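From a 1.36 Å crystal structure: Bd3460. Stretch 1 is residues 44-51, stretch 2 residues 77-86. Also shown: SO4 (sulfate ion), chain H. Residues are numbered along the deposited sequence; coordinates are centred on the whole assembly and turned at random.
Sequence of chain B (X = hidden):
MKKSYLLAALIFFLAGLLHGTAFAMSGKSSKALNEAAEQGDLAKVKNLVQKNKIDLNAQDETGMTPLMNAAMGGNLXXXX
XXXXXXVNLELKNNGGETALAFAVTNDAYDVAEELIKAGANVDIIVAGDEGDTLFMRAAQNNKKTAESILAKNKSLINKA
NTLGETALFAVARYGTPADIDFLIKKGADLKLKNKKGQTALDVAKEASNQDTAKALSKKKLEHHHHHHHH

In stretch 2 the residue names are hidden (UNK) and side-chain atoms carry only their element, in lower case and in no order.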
# COMPACT_ATOMS: atom_id res chain seq x y z
N LYS B 44 -8.00 18.90 -5.56
CA LYS B 44 -9.25 18.77 -6.31
C LYS B 44 -10.45 18.93 -5.38
O LYS B 44 -11.44 19.56 -5.74
CB LYS B 44 -9.29 17.42 -7.03
CG LYS B 44 -10.35 17.29 -8.11
CD LYS B 44 -10.03 16.13 -9.06
CE LYS B 44 -8.81 16.40 -9.94
NZ LYS B 44 -8.62 15.37 -11.00
N VAL B 45 -10.35 18.36 -4.19
CA VAL B 45 -11.38 18.54 -3.17
C VAL B 45 -11.55 20.03 -2.79
O VAL B 45 -12.66 20.54 -2.81
CB VAL B 45 -11.12 17.65 -1.93
CG1 VAL B 45 -12.01 18.05 -0.75
CG2 VAL B 45 -11.33 16.17 -2.29
N LYS B 46 -10.45 20.72 -2.48
CA LYS B 46 -10.53 22.16 -2.13
C LYS B 46 -11.09 23.01 -3.27
O LYS B 46 -11.85 23.96 -3.03
CB LYS B 46 -9.16 22.69 -1.69
CG LYS B 46 -8.72 22.17 -0.33
CD LYS B 46 -7.47 22.87 0.16
CE LYS B 46 -6.98 22.28 1.46
NZ LYS B 46 -5.79 23.01 1.98
N ASN B 47 -10.72 22.66 -4.51
CA ASN B 47 -11.25 23.34 -5.70
C ASN B 47 -12.73 23.11 -5.97
O ASN B 47 -13.31 23.86 -6.72
CB ASN B 47 -10.44 22.99 -6.95
CG ASN B 47 -9.05 23.63 -6.94
OD1 ASN B 47 -8.74 24.50 -6.11
ND2 ASN B 47 -8.20 23.19 -7.87
N LEU B 48 -13.34 22.10 -5.37
CA LEU B 48 -14.79 21.85 -5.52
C LEU B 48 -15.62 22.32 -4.32
O LEU B 48 -16.76 22.77 -4.48
CB LEU B 48 -15.05 20.35 -5.77
CG LEU B 48 -14.65 19.84 -7.17
CD1 LEU B 48 -14.61 18.31 -7.22
CD2 LEU B 48 -15.61 20.39 -8.22
N VAL B 49 -15.06 22.19 -3.12
CA VAL B 49 -15.81 22.46 -1.90
C VAL B 49 -15.93 23.96 -1.64
O VAL B 49 -17.02 24.43 -1.30
CB VAL B 49 -15.19 21.72 -0.70
CG1 VAL B 49 -15.85 22.15 0.61
CG2 VAL B 49 -15.33 20.22 -0.89
N GLN B 50 -14.83 24.70 -1.83
CA GLN B 50 -14.81 26.14 -1.53
C GLN B 50 -15.66 26.92 -2.54
O GLN B 50 -16.22 27.96 -2.20
CB GLN B 50 -13.37 26.67 -1.50
CG GLN B 50 -12.45 25.97 -0.49
CD GLN B 50 -12.64 26.45 0.94
OE1 GLN B 50 -13.66 27.04 1.29
NE2 GLN B 50 -11.63 26.20 1.77
N LYS B 51 -15.76 26.40 -3.77
CA LYS B 51 -16.77 26.86 -4.74
C LYS B 51 -18.21 26.70 -4.20
O LYS B 51 -19.12 27.39 -4.68
CB LYS B 51 -16.56 26.13 -6.09
CG LYS B 51 -17.54 26.45 -7.22
CD LYS B 51 -16.99 27.41 -8.27
CE LYS B 51 -17.93 27.50 -9.47
NZ LYS B 51 -19.26 28.07 -9.12
N UNK B 77 -5.80 14.17 5.54
CA UNK B 77 -5.89 15.61 5.24
C UNK B 77 -7.25 15.98 4.69
O UNK B 77 -7.81 17.01 5.06
c UNK B 77 -3.42 16.18 5.00
o UNK B 77 -3.36 15.96 6.22
c UNK B 77 -4.76 16.04 4.29
o UNK B 77 -2.42 16.52 4.33
N UNK B 78 -7.82 15.14 3.84
CA UNK B 78 -9.15 15.43 3.28
C UNK B 78 -10.21 15.31 4.37
O UNK B 78 -11.09 16.17 4.47
c UNK B 78 -8.62 13.91 -0.26
c UNK B 78 -10.92 14.73 1.66
c UNK B 78 -8.51 14.86 0.92
c UNK B 78 -9.47 14.55 2.07
N UNK B 79 -10.11 14.31 5.24
CA UNK B 79 -11.04 14.19 6.37
C UNK B 79 -10.95 15.45 7.23
O UNK B 79 -11.96 16.00 7.60
c UNK B 79 -11.49 12.92 8.53
c UNK B 79 -10.77 12.93 7.19
c UNK B 79 -11.20 11.73 6.39
N UNK B 80 -9.74 15.91 7.53
CA UNK B 80 -9.59 17.10 8.37
C UNK B 80 -10.23 18.32 7.73
O UNK B 80 -10.89 19.13 8.41
c UNK B 80 -8.11 17.36 8.66
c UNK B 80 -7.46 16.41 9.64
c UNK B 80 -5.34 16.01 10.98
c UNK B 80 -5.97 16.73 9.80
n UNK B 80 -3.96 16.52 11.26
N UNK B 81 -10.03 18.47 6.41
CA UNK B 81 -10.63 19.56 5.66
C UNK B 81 -12.17 19.51 5.74
O UNK B 81 -12.84 20.52 6.02
c UNK B 81 -10.87 20.53 3.32
c UNK B 81 -12.51 21.04 1.60
c UNK B 81 -12.24 22.39 1.73
c UNK B 81 -10.63 21.90 3.46
c UNK B 81 -10.16 19.55 4.20
c UNK B 81 -11.83 20.12 2.39
c UNK B 81 -11.30 22.82 2.67
N UNK B 82 -12.74 18.34 5.55
CA UNK B 82 -14.19 18.19 5.63
C UNK B 82 -14.73 18.40 7.05
O UNK B 82 -15.79 19.01 7.23
c UNK B 82 -14.62 16.83 5.12
c UNK B 82 -15.18 17.57 2.74
c UNK B 82 -14.63 15.17 3.21
c UNK B 82 -14.38 16.62 3.62
N UNK B 83 -13.99 17.95 8.07
CA UNK B 83 -14.39 18.23 9.45
C UNK B 83 -14.42 19.74 9.73
O UNK B 83 -15.30 20.22 10.47
c UNK B 83 -12.45 15.44 11.37
c UNK B 83 -13.45 17.52 10.46
c UNK B 83 -13.49 16.01 10.45
c UNK B 83 -14.83 15.52 10.87
N UNK B 84 -13.51 20.49 9.12
CA UNK B 84 -13.50 21.95 9.29
C UNK B 84 -14.72 22.62 8.67
O UNK B 84 -15.06 23.73 9.05
o UNK B 84 -12.26 22.74 7.32
c UNK B 84 -12.20 22.54 8.73
N UNK B 85 -15.39 21.94 7.73
CA UNK B 85 -16.65 22.40 7.16
C UNK B 85 -17.87 21.93 7.95
O UNK B 85 -19.00 22.21 7.56
c UNK B 85 -15.58 23.93 4.66
n UNK B 85 -14.20 25.86 3.91
c UNK B 85 -16.78 21.95 5.70
c UNK B 85 -14.44 24.40 3.76
c UNK B 85 -15.64 22.41 4.79
N UNK B 86 -17.65 21.21 9.05
CA UNK B 86 -18.71 20.80 9.99
C UNK B 86 -19.72 19.85 9.36
O UNK B 86 -20.91 19.93 9.65
c UNK B 86 -17.56 22.61 12.24
n UNK B 86 -17.47 24.58 13.80
c UNK B 86 -19.41 22.01 10.63
c UNK B 86 -18.47 23.09 11.13
c UNK B 86 -16.73 23.76 12.81
S SO4 H . -2.94 11.63 4.39
O1 SO4 H . -2.12 11.87 5.61
O2 SO4 H . -3.83 10.44 4.58
O3 SO4 H . -3.75 12.82 4.10
O4 SO4 H . -1.97 11.40 3.27

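Position 77 has two side-chain carbons, the second carrying two oxygens. It touches nothing on stretch 1. A carboxylate this short is aspartate, Asp77. The backbone N of Asp77 donates a hydrogen bond to O3 of the sulfate, 2.8 Å away.

Position 78 has four carbons, forked at the first, with one arm two carbons long. The longer arm ends against Val45. That is isoleucine, Ile78. CD1 of Ile78 is 4.1 Å from CG2 of Val45, an apolar contact.

Position 79 has one carbon carrying two more, three in all. It is buried but out of reach of stretch 1. The fork at the first carbon makes it valine, Val79.

Position 80 has four carbons in a row ending in nitrogen. It is exposed and makes no contact with stretch 1. This is lysine, Lys80.

Position 81 has one carbon and then a ring of six carbons, with no oxygen on it. Its CB points toward stretch 1, and the ring meets Val45, Lys46, Val49 and Gln50. That is phenylalanine, Phe81. CG of Lys46 lies over one face, 4.1 Å from the centroid of the Phe81 ring, in a CH-pi contact. At the edge, CB of Val49 is 3.6 Å from CE2 of Phe81, and NE2 of Gln50 is 3.5 Å from CE1 of Phe81. CG1 of Val45 is 3.8 Å from CD2 of Phe81.

Position 82 has four carbons, forked at the second, and meets Val49. It is leucine, Leu82. CD2 of Leu82 is 4.5 Å from CG2 of Val49.

Position 83 has the same four carbons with the same fork, but it does not reach stretch 1. It is also leucine, Leu83.

Position 84 has one carbon and one oxygen, and touches nothing on stretch 1. It is serine, Ser84. OG of Ser84 donates a hydrogen bond to the backbone O of Phe81, 2.6 Å away, within its own stretch.

Position 85 has four carbons in a row ending in nitrogen. The nitrogen meets Gln50, and a carbon meets Val49. It is lysine, Lys85. NZ of Lys85 donates a hydrogen bond to OE1 of Gln50 at 2.9 Å. CE of Lys85 lies 4.1 Å from CG1 of Val49.

Position 86 has the same chain and touches nothing on stretch 1. It is lysine, Lys86. Its positive phi belongs to a Schellman motif that closes the helix.

The two helices run nearly parallel, 19° apart, with axes 11.1 Å apart at closest approach. Side chains fill the gap. Phe81 has the largest area covered by the other stretch. Val45 and Val49, one turn apart, both pack against it, and Ile78 and Leu82 extend the apolar layer. The hydrogen bond from Lys85 to Gln50 adds a polar link near the C-terminal ends.

Stretch 2 77-86: DIVKFLLSKK
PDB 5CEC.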